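Local coordinates for protein beta-1,4-mannanase (Aplysia kurodai, PDB 3VUP) that probably hydrolyses internal beta-1,4-mannosidic linkages of mannan, as a TIM-barrel mannanase of the sea hare's digestive fluid, at residues Gln76-Gly81 with Leu133-Asp138; Lys139-Ile144 with Asn205-Ala210; Trp62-Ile65 with Thr69-Ala72. All blocks are in the same frame, centred on the assembly; numbering follows the deposited sequence.

How the contacts relate
The three contacts are neighbours, their centres 10 to 14 Å apart, and helix 130-147 takes part in two of them. Contact 1, its centre about 21 Å from the centre of the chain, is outermost and only partly buried: a short strand meets the helix through one serine hydrogen bond and valine packing. Contact 2, about 15 Å from centre to centre, sets the same helix against helix 197-214; it is buried and mainly apolar, and its lysine reaches the sulfate shared with Gln134. Contact 3, about 14 Å by the same measure, is buried yet polar, joining a barrel strand's end to a loop. There His64 NE2 is hydrogen-bonded to Tyr136 OH, and Pro71 packs on Ala140.

Contact 1 (Gln76-Gly81 with Leu133-Asp138); sequences QGFVTG and LQSYID. With SO4 (sulfate ion), chain H.
Ser135 and Val79 supply the polar link between Leu133-Asp138 of helix 130-147 and Gln76-Gly81: Val79 N donates to Ser135 OG over 2.9 Å, with an N-H...O angle of 163°, so the bond is nearly straight. The hydroxyl stands between its own backbone N and carbonyl carbon (chi1 75°), from where it is also hydrogen-bonded to Lys132 O, one turn back in the helix. One oxygen thus ties the strand to the helix backbone. Phe78 CD1 is a further neighbour of Ser135 OG, at 3.9 Å.

The apolar part belongs to Val79, whose CB lies 3.7 Å from Tyr136 CA. Val79 CG2 lies 3.8 Å from Tyr136 CB and at the edge of the ring, near its plane.

On another side of the helix, Gln134 NE2 donates to sulfate O1 at 2.6 Å, and weakly to both carboxylate oxygens of Asp138. The ion, probably from the crystallisation liquor, is also held by Lys142 and Lys251.

Residues 79-81 pair antiparallel with strand 72-73 in a small hairpin outside the barrel. Val79 also touches Phe73, Pro71 and Ala140, and Leu133 and Ile137 carry the helix onto Trp206 of helix 197-214.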
loop_
_atom_site.group_PDB
_atom_site.type_symbol
_atom_site.label_atom_id
_atom_site.label_comp_id
_atom_site.label_asym_id
_atom_site.label_seq_id
_atom_site.Cartn_x
_atom_site.Cartn_y
_atom_site.Cartn_z
ATOM N N GLN A 76 -0.756 -25.338 11.924
ATOM C CA GLN A 76 -0.559 -25.840 10.571
ATOM C C GLN A 76 -0.456 -24.712 9.541
ATOM O O GLN A 76 -0.166 -24.957 8.372
ATOM C CB GLN A 76 -1.676 -26.814 10.184
ATOM C CG GLN A 76 -1.651 -28.136 10.947
ATOM C CD GLN A 76 -2.104 -27.995 12.391
ATOM O OE1 GLN A 76 -3.075 -27.294 12.686
ATOM N NE2 GLN A 76 -1.396 -28.654 13.300
ATOM N N GLY A 77 -0.690 -23.479 9.977
ATOM C CA GLY A 77 -0.576 -22.332 9.092
ATOM C C GLY A 77 -1.867 -21.904 8.416
ATOM O O GLY A 77 -1.853 -21.052 7.521
ATOM N N PHE A 78 -2.986 -22.486 8.837
ATOM C CA PHE A 78 -4.288 -22.022 8.370
ATOM C C PHE A 78 -4.775 -20.915 9.282
ATOM O O PHE A 78 -4.480 -20.908 10.473
ATOM C CB PHE A 78 -5.303 -23.163 8.338
ATOM C CG PHE A 78 -5.019 -24.184 7.278
ATOM C CD1 PHE A 78 -5.658 -24.127 6.052
ATOM C CD2 PHE A 78 -4.098 -25.192 7.501
ATOM C CE1 PHE A 78 -5.391 -25.063 5.072
ATOM C CE2 PHE A 78 -3.826 -26.130 6.524
ATOM C CZ PHE A 78 -4.473 -26.064 5.309
ATOM N N VAL A 79 -5.519 -19.971 8.721
ATOM C CA VAL A 79 -6.036 -18.852 9.495
ATOM C C VAL A 79 -7.335 -19.236 10.201
ATOM O O VAL A 79 -8.227 -19.830 9.589
ATOM C CB VAL A 79 -6.228 -17.618 8.593
ATOM C CG1 VAL A 79 -6.947 -16.503 9.332
ATOM C CG2 VAL A 79 -4.878 -17.154 8.077
ATOM N N THR A 80 -7.430 -18.902 11.489
ATOM C CA THR A 80 -8.614 -19.220 12.280
ATOM C C THR A 80 -9.571 -18.053 12.465
ATOM O O THR A 80 -10.750 -18.256 12.748
ATOM C CB THR A 80 -8.243 -19.763 13.677
ATOM O OG1 THR A 80 -7.527 -18.763 14.416
ATOM C CG2 THR A 80 -7.388 -21.006 13.551
ATOM N N GLY A 81 -9.062 -16.835 12.319
ATOM C CA GLY A 81 -9.872 -15.653 12.537
ATOM C C GLY A 81 -9.014 -14.409 12.440
ATOM O O GLY A 81 -7.805 -14.502 12.220
ATOM N N LEU A 133 -4.442 -19.741 1.811
ATOM C CA LEU A 133 -4.909 -18.434 1.380
ATOM C C LEU A 133 -6.429 -18.309 1.500
ATOM O O LEU A 133 -6.938 -17.290 1.983
ATOM C CB LEU A 133 -4.465 -18.160 -0.052
ATOM C CG LEU A 133 -4.911 -16.817 -0.628
ATOM C CD1 LEU A 133 -4.465 -15.655 0.263
ATOM C CD2 LEU A 133 -4.357 -16.663 -2.029
ATOM N N GLN A 134 -7.165 -19.331 1.069
ATOM C CA GLN A 134 -8.619 -19.263 1.180
ATOM C C GLN A 134 -9.076 -19.126 2.634
ATOM O O GLN A 134 -10.055 -18.430 2.912
ATOM C CB GLN A 134 -9.302 -20.451 0.499
ATOM C CG GLN A 134 -10.797 -20.229 0.253
ATOM C CD GLN A 134 -11.097 -19.028 -0.644
ATOM O OE1 GLN A 134 -10.422 -18.797 -1.652
ATOM N NE2 GLN A 134 -12.119 -18.259 -0.278
ATOM N N SER A 135 -8.371 -19.773 3.562
ATOM C CA SER A 135 -8.702 -19.618 4.981
ATOM C C SER A 135 -8.473 -18.188 5.471
ATOM O O SER A 135 -9.267 -17.671 6.251
ATOM C CB SER A 135 -7.988 -20.652 5.872
ATOM O OG SER A 135 -6.611 -20.374 6.060
ATOM N N TYR A 136 -7.406 -17.538 5.009
ATOM C CA TYR A 136 -7.213 -16.130 5.343
ATOM C C TYR A 136 -8.387 -15.297 4.836
ATOM O O TYR A 136 -8.949 -14.459 5.558
ATOM C CB TYR A 136 -5.892 -15.566 4.775
ATOM C CG TYR A 136 -5.833 -14.068 4.955
ATOM C CD1 TYR A 136 -5.839 -13.515 6.231
ATOM C CD2 TYR A 136 -5.834 -13.200 3.863
ATOM C CE1 TYR A 136 -5.831 -12.147 6.424
ATOM C CE2 TYR A 136 -5.819 -11.824 4.049
ATOM C CZ TYR A 136 -5.820 -11.307 5.330
ATOM O OH TYR A 136 -5.829 -9.939 5.496
ATOM N N ILE A 137 -8.751 -15.527 3.583
ATOM C CA ILE A 137 -9.815 -14.766 2.958
ATOM C C ILE A 137 -11.144 -14.955 3.683
ATOM O O ILE A 137 -11.832 -13.981 4.004
ATOM C CB ILE A 137 -9.901 -15.129 1.482
ATOM C CG1 ILE A 137 -8.683 -14.541 0.755
ATOM C CG2 ILE A 137 -11.212 -14.633 0.878
ATOM C CD1 ILE A 137 -8.533 -14.993 -0.664
ATOM N N ASP A 138 -11.489 -16.203 3.978
ATOM C CA ASP A 138 -12.789 -16.497 4.564
ATOM C C ASP A 138 -12.870 -16.186 6.057
ATOM O O ASP A 138 -13.887 -15.696 6.539
ATOM C CB ASP A 138 -13.181 -17.948 4.291
ATOM C CG ASP A 138 -13.497 -18.198 2.833
ATOM O OD1 ASP A 138 -13.753 -17.219 2.104
ATOM O OD2 ASP A 138 -13.505 -19.376 2.416
HETATM S S SO4 H . -14.575 -16.814 -3.104
HETATM O O1 SO4 H . -13.510 -17.275 -2.216
HETATM O O2 SO4 H . -14.083 -16.696 -4.483
HETATM O O3 SO4 H . -15.688 -17.759 -3.080
HETATM O O4 SO4 H . -15.050 -15.511 -2.638
#

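Contact 2 (Lys139-Ile144 with Asn205-Ala210); sequences KALKPI and NWQADA. With SO4 (sulfate ion), chain H.
Leu141 and Ala210 face each other between two helices whose local axes approach to 10.3 Å and cross at -32°, their N-to-C directions running broadly the same way. These are two of the outer helices of a TIM barrel, 130-147 and 197-214, flanking parallel strand 157-161. In the first, residues 139-141 form a wider pi-type turn, and the N of Pro143, which has no hydrogen to give, marks a kink.

Leu141 enters from one side with a single methyl. Its CG is anti to the backbone N (chi1 -178°), which carries CD2 across the gap to lie 3.9 Å from Gln207 CB and 4.2 Å from Ala210 CB. The leucine and glutamine side chains cross at about a right angle, and CD2 meets the aliphatic base of Gln207, its CB and CG. The amide beyond is engaged elsewhere, its OE1 with Trp111 NE1 and its NE2 with Phe203 O.

Lys142 lies along the outer margin. Its chain is extended beyond CG and passes Ala210, with CE 3.8 Å from Ala210 CB, so a methyl supports the methylenes while the ammonium continues past the helix. There it meets the sulfate, which Lys251 also holds, donors gathered round one anion. Lys142 NZ reaches sulfate O4 at 2.6 Å.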
loop_
_atom_site.group_PDB
_atom_site.type_symbol
_atom_site.label_atom_id
_atom_site.label_comp_id
_atom_site.label_asym_id
_atom_site.label_seq_id
_atom_site.Cartn_x
_atom_site.Cartn_y
_atom_site.Cartn_z
ATOM N N LYS A 139 -11.795 -16.460 6.787
ATOM C CA LYS A 139 -11.825 -16.334 8.243
ATOM C C LYS A 139 -11.362 -14.978 8.778
ATOM O O LYS A 139 -11.667 -14.634 9.924
ATOM C CB LYS A 139 -11.010 -17.452 8.900
ATOM C CG LYS A 139 -11.590 -18.839 8.712
ATOM C CD LYS A 139 -12.805 -19.041 9.608
ATOM C CE LYS A 139 -13.216 -20.503 9.691
ATOM N NZ LYS A 139 -14.084 -20.755 10.879
ATOM N N ALA A 140 -10.611 -14.226 7.977
ATOM C CA ALA A 140 -10.075 -12.943 8.436
ATOM C C ALA A 140 -10.387 -11.769 7.517
ATOM O O ALA A 140 -10.933 -10.770 7.967
ATOM C CB ALA A 140 -8.572 -13.039 8.707
ATOM N N LEU A 141 -10.020 -11.871 6.243
ATOM C CA LEU A 141 -10.128 -10.706 5.364
ATOM C C LEU A 141 -11.575 -10.283 5.133
ATOM O O LEU A 141 -11.922 -9.115 5.332
ATOM C CB LEU A 141 -9.424 -10.962 4.030
ATOM C CG LEU A 141 -9.442 -9.786 3.052
ATOM C CD1 LEU A 141 -8.759 -8.547 3.623
ATOM C CD2 LEU A 141 -8.776 -10.207 1.758
ATOM N N LYS A 142 -12.416 -11.218 4.701
ATOM C CA LYS A 142 -13.807 -10.865 4.475
ATOM C C LYS A 142 -14.491 -10.327 5.749
ATOM O O LYS A 142 -15.177 -9.308 5.684
ATOM C CB LYS A 142 -14.593 -11.997 3.796
ATOM C CG LYS A 142 -14.202 -12.227 2.331
ATOM C CD LYS A 142 -14.965 -13.402 1.740
ATOM C CE LYS A 142 -14.708 -13.573 0.256
ATOM N NZ LYS A 142 -15.631 -14.589 -0.319
ATOM N N PRO A 143 -14.296 -10.980 6.914
ATOM C CA PRO A 143 -14.901 -10.384 8.113
ATOM C C PRO A 143 -14.427 -8.959 8.416
ATOM O O PRO A 143 -15.238 -8.113 8.794
ATOM C CB PRO A 143 -14.484 -11.353 9.220
ATOM C CG PRO A 143 -14.421 -12.681 8.512
ATOM C CD PRO A 143 -13.848 -12.366 7.161
ATOM N N ILE A 144 -13.141 -8.689 8.234
ATOM C CA ILE A 144 -12.628 -7.343 8.464
ATOM C C ILE A 144 -13.242 -6.335 7.487
ATOM O O ILE A 144 -13.751 -5.284 7.891
ATOM C CB ILE A 144 -11.087 -7.304 8.379
ATOM C CG1 ILE A 144 -10.466 -8.058 9.563
ATOM C CG2 ILE A 144 -10.597 -5.859 8.321
ATOM C CD1 ILE A 144 -8.993 -8.362 9.382
ATOM N N ASN A 205 -4.569 -11.266 -6.587
ATOM C CA ASN A 205 -5.860 -11.347 -7.272
ATOM C C ASN A 205 -6.961 -11.821 -6.333
ATOM O O ASN A 205 -8.046 -11.240 -6.295
ATOM C CB ASN A 205 -5.738 -12.282 -8.481
ATOM C CG ASN A 205 -7.063 -12.538 -9.190
ATOM O OD1 ASN A 205 -7.597 -13.647 -9.156
ATOM N ND2 ASN A 205 -7.591 -11.519 -9.855
ATOM N N TRP A 206 -6.697 -12.882 -5.575
ATOM C CA TRP A 206 -7.750 -13.432 -4.724
ATOM C C TRP A 206 -8.142 -12.458 -3.619
ATOM O O TRP A 206 -9.319 -12.323 -3.292
ATOM C CB TRP A 206 -7.342 -14.780 -4.135
ATOM C CG TRP A 206 -7.354 -15.917 -5.124
ATOM C CD1 TRP A 206 -7.421 -15.836 -6.494
ATOM C CD2 TRP A 206 -7.312 -17.313 -4.809
ATOM N NE1 TRP A 206 -7.416 -17.099 -7.041
ATOM C CE2 TRP A 206 -7.346 -18.022 -6.030
ATOM C CE3 TRP A 206 -7.238 -18.033 -3.612
ATOM C CZ2 TRP A 206 -7.310 -19.417 -6.084
ATOM C CZ3 TRP A 206 -7.201 -19.411 -3.670
ATOM C CH2 TRP A 206 -7.241 -20.090 -4.898
ATOM N N GLN A 207 -7.163 -11.767 -3.043
ATOM C CA GLN A 207 -7.495 -10.814 -1.994
ATOM C C GLN A 207 -8.239 -9.598 -2.541
ATOM O O GLN A 207 -9.209 -9.137 -1.941
ATOM C CB GLN A 207 -6.254 -10.406 -1.212
ATOM C CG GLN A 207 -5.652 -11.533 -0.391
ATOM C CD GLN A 207 -4.395 -11.084 0.313
ATOM O OE1 GLN A 207 -4.445 -10.600 1.439
ATOM N NE2 GLN A 207 -3.260 -11.206 -0.363
ATOM N N ALA A 208 -7.782 -9.070 -3.669
ATOM C CA ALA A 208 -8.462 -7.930 -4.262
ATOM C C ALA A 208 -9.913 -8.265 -4.602
ATOM O O ALA A 208 -10.809 -7.461 -4.371
ATOM C CB ALA A 208 -7.716 -7.434 -5.491
ATOM N N ASP A 209 -10.136 -9.464 -5.136
ATOM C CA ASP A 209 -11.480 -9.879 -5.508
ATOM C C ASP A 209 -12.354 -10.052 -4.272
ATOM O O ASP A 209 -13.516 -9.648 -4.261
ATOM C CB ASP A 209 -11.443 -11.166 -6.328
ATOM C CG ASP A 209 -12.818 -11.589 -6.817
ATOM O OD1 ASP A 209 -13.262 -11.106 -7.883
ATOM O OD2 ASP A 209 -13.447 -12.426 -6.139
ATOM N N ALA A 210 -11.790 -10.630 -3.218
ATOM C CA ALA A 210 -12.530 -10.801 -1.976
ATOM C C ALA A 210 -12.959 -9.454 -1.402
ATOM O O ALA A 210 -14.096 -9.292 -0.953
ATOM C CB ALA A 210 -11.694 -11.567 -0.968
HETATM S S SO4 H . -14.575 -16.814 -3.104
HETATM O O1 SO4 H . -13.510 -17.275 -2.216
HETATM O O2 SO4 H . -14.083 -16.696 -4.483
HETATM O O3 SO4 H . -15.688 -17.759 -3.080
HETATM O O4 SO4 H . -15.050 -15.511 -2.638
#

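Contact 3 (Trp62-Ile65 with Thr69-Ala72); sequences WIHI and TTPA
His64, at the corner that the chain turns near the end of TIM-barrel strand 58-65, meets Thr70 and Pro71 of the loop leading to strand 72-73. The loop doubles back until His64 CA and Thr70 CA are 5.1 Å apart.

Two side chains of the loop hold the imidazole in different ways. The ring leaves the backbone with CG anti to the carbonyl carbon and beside the backbone N (chi1 -50°), and from there ND1 meets the threonine. At the ring's edge, in its plane, Thr70 OG1 lies 2.8 Å from His64 ND1 in a nearly straight hydrogen bond (angle at the hydrogen 168°), and either atom could be the donor. The threonine oxygen stands between its own backbone N and carbonyl carbon, which turns it toward the ring, and the two side chains cross at about a right angle. Over one face comes Pro71: its CD sits 3.7 Å from the centroid of the His64 ring and 15° off the ring normal, a CH-pi contact. The peptide bond between the two residues is cis; from its two ends Thr70 puts OG1 at the ring edge and Pro71 puts CD over the face.

The other ring nitrogen, His64 NE2, is hydrogen-bonded to Tyr136 OH, and the two rings meet with planes nearly perpendicular. With a partner at each nitrogen and Pro71 over a face, the rotation of the imidazole is well defined. A leucine here is likely to leave Thr70 OG1 and Tyr136 OH without their imidazole partner and Pro71 CD without a ring face to rest on.

Beside the ring, a water joins the two backbones. It donates to His64 O at 2.8 Å and accepts a hydrogen bond from Thr69 N, also at 2.8 Å.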
loop_
_atom_site.group_PDB
_atom_site.type_symbol
_atom_site.label_atom_id
_atom_site.label_comp_id
_atom_site.label_asym_id
_atom_site.label_seq_id
_atom_site.Cartn_x
_atom_site.Cartn_y
_atom_site.Cartn_z
ATOM N N TRP A 62 0.554 -0.000 8.574
ATOM C CA TRP A 62 0.697 -1.417 8.293
ATOM C C TRP A 62 0.018 -2.261 9.359
ATOM O O TRP A 62 0.106 -1.963 10.553
ATOM C CB TRP A 62 2.166 -1.792 8.190
ATOM C CG TRP A 62 2.948 -1.125 7.084
ATOM C CD1 TRP A 62 2.602 -0.047 6.315
ATOM C CD2 TRP A 62 4.249 -1.508 6.669
ATOM N NE1 TRP A 62 3.614 0.243 5.422
ATOM C CE2 TRP A 62 4.642 -0.644 5.629
ATOM C CE3 TRP A 62 5.120 -2.525 7.064
ATOM C CZ2 TRP A 62 5.886 -0.756 4.995
ATOM C CZ3 TRP A 62 6.336 -2.640 6.445
ATOM C CH2 TRP A 62 6.719 -1.755 5.424
ATOM N N ILE A 63 -0.642 -3.328 8.910
ATOM C CA ILE A 63 -1.520 -4.123 9.758
ATOM C C ILE A 63 -0.907 -5.482 10.114
ATOM O O ILE A 63 -0.271 -5.602 11.157
ATOM C CB ILE A 63 -2.932 -4.286 9.124
ATOM C CG1 ILE A 63 -3.474 -2.927 8.626
ATOM C CG2 ILE A 63 -3.880 -4.944 10.110
ATOM C CD1 ILE A 63 -3.588 -1.854 9.684
ATOM N N HIS A 64 -1.078 -6.504 9.271
ATOM C CA HIS A 64 -0.591 -7.844 9.625
ATOM C C HIS A 64 0.931 -7.951 9.532
ATOM O O HIS A 64 1.571 -8.626 10.349
ATOM C CB HIS A 64 -1.168 -8.942 8.723
ATOM C CG HIS A 64 -2.662 -8.933 8.557
ATOM N ND1 HIS A 64 -3.553 -8.819 9.604
ATOM C CD2 HIS A 64 -3.412 -9.122 7.446
ATOM C CE1 HIS A 64 -4.788 -8.898 9.136
ATOM N NE2 HIS A 64 -4.730 -9.091 7.831
ATOM N N ILE A 65 1.486 -7.335 8.488
ATOM C CA ILE A 65 2.916 -7.339 8.185
ATOM C C ILE A 65 3.343 -8.742 7.746
ATOM O O ILE A 65 3.157 -9.088 6.577
ATOM C CB ILE A 65 3.761 -6.674 9.295
ATOM C CG1 ILE A 65 3.145 -5.301 9.609
ATOM C CG2 ILE A 65 5.192 -6.519 8.848
ATOM C CD1 ILE A 65 4.016 -4.379 10.419
ATOM N N THR A 69 1.083 -11.004 14.797
ATOM C CA THR A 69 -0.037 -11.065 15.738
ATOM C C THR A 69 -1.415 -11.177 15.094
ATOM O O THR A 69 -2.315 -11.748 15.689
ATOM C CB THR A 69 -0.044 -9.902 16.749
ATOM O OG1 THR A 69 -0.199 -8.659 16.059
ATOM C CG2 THR A 69 1.230 -9.883 17.561
ATOM N N THR A 70 -1.592 -10.623 13.898
ATOM C CA THR A 70 -2.814 -10.873 13.136
ATOM C C THR A 70 -2.441 -11.253 11.712
ATOM O O THR A 70 -1.369 -10.902 11.242
ATOM C CB THR A 70 -3.790 -9.672 13.104
ATOM O OG1 THR A 70 -3.193 -8.576 12.398
ATOM C CG2 THR A 70 -4.229 -9.251 14.504
ATOM N N PRO A 71 -3.305 -12.007 11.024
ATOM C CA PRO A 71 -4.471 -12.709 11.568
ATOM C C PRO A 71 -4.007 -13.839 12.491
ATOM O O PRO A 71 -2.802 -14.034 12.663
ATOM C CB PRO A 71 -5.128 -13.282 10.314
ATOM C CG PRO A 71 -3.966 -13.571 9.421
ATOM C CD PRO A 71 -3.026 -12.412 9.635
ATOM N N ALA A 72 -4.949 -14.552 13.099
ATOM C CA ALA A 72 -4.608 -15.689 13.941
ATOM C C ALA A 72 -4.406 -16.934 13.084
ATOM O O ALA A 72 -5.246 -17.250 12.234
ATOM C CB ALA A 72 -5.701 -15.921 14.963
HETATM O O HOH W 1 0.725 -8.867 12.986
#